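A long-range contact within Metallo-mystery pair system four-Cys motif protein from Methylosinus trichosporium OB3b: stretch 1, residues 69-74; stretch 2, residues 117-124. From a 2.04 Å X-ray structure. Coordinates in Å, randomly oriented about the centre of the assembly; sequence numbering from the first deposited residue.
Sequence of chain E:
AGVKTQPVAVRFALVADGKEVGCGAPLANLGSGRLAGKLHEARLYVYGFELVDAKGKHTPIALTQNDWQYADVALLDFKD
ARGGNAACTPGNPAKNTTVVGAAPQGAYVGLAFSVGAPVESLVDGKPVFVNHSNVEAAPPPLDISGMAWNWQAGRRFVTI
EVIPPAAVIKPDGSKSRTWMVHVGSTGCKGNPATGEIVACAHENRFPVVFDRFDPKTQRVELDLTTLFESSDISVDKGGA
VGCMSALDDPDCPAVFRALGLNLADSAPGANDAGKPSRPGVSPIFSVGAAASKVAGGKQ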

# COMPACT_ATOMS: atom_id res chain seq x y z
N GLN E 69 -6.74 -16.65 -1.39
CA GLN E 69 -6.89 -17.72 -2.37
C GLN E 69 -8.37 -17.96 -2.65
O GLN E 69 -9.15 -18.18 -1.72
N TYR E 70 -8.74 -17.92 -3.92
CA TYR E 70 -10.12 -18.13 -4.35
C TYR E 70 -10.13 -19.07 -5.54
O TYR E 70 -9.43 -18.82 -6.53
N ALA E 71 -10.92 -20.14 -5.45
CA ALA E 71 -11.01 -21.18 -6.47
C ALA E 71 -9.62 -21.80 -6.62
O ALA E 71 -9.13 -22.40 -5.65
N ASP E 72 -8.96 -21.68 -7.77
CA ASP E 72 -7.60 -22.18 -7.95
C ASP E 72 -6.58 -21.05 -8.05
O ASP E 72 -5.45 -21.28 -8.50
N VAL E 73 -6.95 -19.84 -7.64
CA VAL E 73 -6.14 -18.65 -7.84
C VAL E 73 -5.64 -18.16 -6.48
O VAL E 73 -6.42 -18.06 -5.53
N ALA E 74 -4.35 -17.86 -6.40
CA ALA E 74 -3.73 -17.32 -5.20
C ALA E 74 -3.03 -16.01 -5.53
O ALA E 74 -2.60 -15.79 -6.67
N ALA E 117 -3.70 -14.30 -13.95
CA ALA E 117 -5.08 -14.50 -13.53
C ALA E 117 -5.85 -15.14 -14.68
O ALA E 117 -5.99 -14.51 -15.74
N PRO E 118 -6.36 -16.36 -14.52
CA PRO E 118 -7.06 -17.01 -15.63
C PRO E 118 -8.35 -16.28 -15.98
O PRO E 118 -8.89 -15.51 -15.19
N VAL E 119 -8.83 -16.54 -17.20
CA VAL E 119 -10.05 -15.90 -17.66
C VAL E 119 -11.24 -16.32 -16.81
O VAL E 119 -12.07 -15.50 -16.41
N GLU E 120 -11.33 -17.61 -16.49
CA GLU E 120 -12.36 -18.09 -15.58
C GLU E 120 -11.82 -19.24 -14.75
O GLU E 120 -10.75 -19.80 -15.03
N SER E 121 -12.56 -19.58 -13.70
CA SER E 121 -12.22 -20.66 -12.79
C SER E 121 -13.50 -21.35 -12.34
O SER E 121 -14.61 -20.86 -12.59
N LEU E 122 -13.34 -22.48 -11.67
CA LEU E 122 -14.47 -23.31 -11.24
C LEU E 122 -14.65 -23.22 -9.73
O LEU E 122 -13.69 -23.37 -8.98
N VAL E 123 -15.89 -22.97 -9.31
CA VAL E 123 -16.27 -23.02 -7.90
C VAL E 123 -17.53 -23.88 -7.81
O VAL E 123 -18.57 -23.53 -8.38
N ASP E 124 -17.42 -25.01 -7.10
CA ASP E 124 -18.52 -25.97 -6.98
C ASP E 124 -19.00 -26.44 -8.35
O ASP E 124 -20.20 -26.51 -8.62

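A tight turn can present a compact set of side chains to a distant strand, and the contact between residues 69-74 and 117-124 illustrates how. Tyr-70 to Val-73 form a type II' beta turn, closed by two backbone hydrogen bonds, Tyr-70 N to Val-73 O at 2.8 Å and Val-73 N to Tyr-70 O at 2.9 Å. Ala-71 lies within this turn and sits against the facing strand. Its CA-to-CB bond points toward that strand, and Ala-71 CB is a small bump in a shallow hollow, 3.9 Å from Ser-121 CB, 3.7 Å from Leu-122 O and 3.7 Å from Val-123 CG2.

Val-123, in the t rotamer, supplies one wall of this hollow, and its CG2 is shared. Val-123 CG2 sits 3.6 Å from Tyr-70 OH and 3.8 Å from Tyr-70 CZ, meeting the ring obliquely. The CA-to-CB bond of Tyr-70 points sideways, but the t rotamer carries the phenol end within reach of the methyl. The CA-to-CB bond of Leu-122 points sideways and the side chain's end leads farther from the turn; the residue offers its carbonyl O instead.

A second fit involves Val-73, also t and pointing toward the other stretch. Val-73 CG2 packs 3.6 Å from Pro-118 CD, on the proline ring, and 3.8 Å from Ser-121 OG, so one methyl is lodged against both residues.

Between these apolar fits lies a polar clasp. Ser-121, rotamer m, points toward the turn, and its OG donates a short hydrogen bond to Asp-72 OD1 at 2.6 Å. Asp-72 starts sideways, yet its p rotamer brings the carboxylate to the hydroxyl. Water 1 reinforces the link by donating to Asp-72 OD2 at 2.8 Å and to Ser-121 OG at 2.9 Å. The general lesson is economy: small apolar groups seat beside one another while one direct hydrogen bond, with a bridging water, joins the two stretches.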

# COMPACT_ATOMS: atom_id res chain seq x y z
CB GLN E 69 -6.23 -19.01 -1.86
CG GLN E 69 -4.77 -18.85 -1.47
CD GLN E 69 -4.12 -20.15 -1.04
OE1 GLN E 69 -2.90 -20.26 -0.99
NE2 GLN E 69 -4.94 -21.14 -0.70
CB TYR E 70 -10.79 -16.80 -4.71
CG TYR E 70 -12.18 -16.93 -5.28
CD1 TYR E 70 -13.22 -17.46 -4.53
CD2 TYR E 70 -12.46 -16.52 -6.58
CE1 TYR E 70 -14.50 -17.58 -5.05
CE2 TYR E 70 -13.73 -16.63 -7.11
CZ TYR E 70 -14.75 -17.17 -6.35
OH TYR E 70 -16.01 -17.28 -6.87
CB ALA E 71 -11.62 -20.61 -7.75
CB ASP E 72 -7.52 -23.09 -9.18
CG ASP E 72 -7.75 -22.33 -10.47
OD1 ASP E 72 -8.44 -21.29 -10.44
OD2 ASP E 72 -7.24 -22.78 -11.52
CB VAL E 73 -6.93 -17.55 -8.56
CG1 VAL E 73 -6.10 -16.28 -8.68
CG2 VAL E 73 -7.37 -18.04 -9.93
CB ALA E 74 -2.74 -18.31 -4.59
CB ALA E 117 -5.72 -13.18 -13.12
CB PRO E 118 -7.35 -18.42 -15.09
CG PRO E 118 -7.36 -18.25 -13.61
CD PRO E 118 -6.34 -17.19 -13.31
CB VAL E 119 -10.28 -16.20 -19.16
CG1 VAL E 119 -11.74 -15.98 -19.53
CG2 VAL E 119 -9.37 -15.33 -20.02
CB GLU E 120 -13.64 -18.51 -16.32
CG GLU E 120 -13.43 -19.06 -17.72
CD GLU E 120 -14.73 -19.51 -18.36
OE1 GLU E 120 -15.50 -20.25 -17.70
OE2 GLU E 120 -15.01 -19.12 -19.51
CB SER E 121 -11.43 -20.15 -11.58
OG SER E 121 -10.09 -19.86 -11.93
CB LEU E 122 -14.26 -24.76 -11.66
CG LEU E 122 -14.59 -25.10 -13.12
CD1 LEU E 122 -14.24 -26.55 -13.43
CD2 LEU E 122 -16.06 -24.83 -13.40
CB VAL E 123 -16.54 -21.63 -7.31
CG1 VAL E 123 -17.04 -21.75 -5.88
CG2 VAL E 123 -15.27 -20.78 -7.36
CB ASP E 124 -19.68 -25.38 -6.17
CG ASP E 124 -19.35 -25.22 -4.70
OD1 ASP E 124 -18.51 -24.36 -4.37
OD2 ASP E 124 -19.93 -25.96 -3.87
O HOH W 1 -8.66 -21.63 -13.70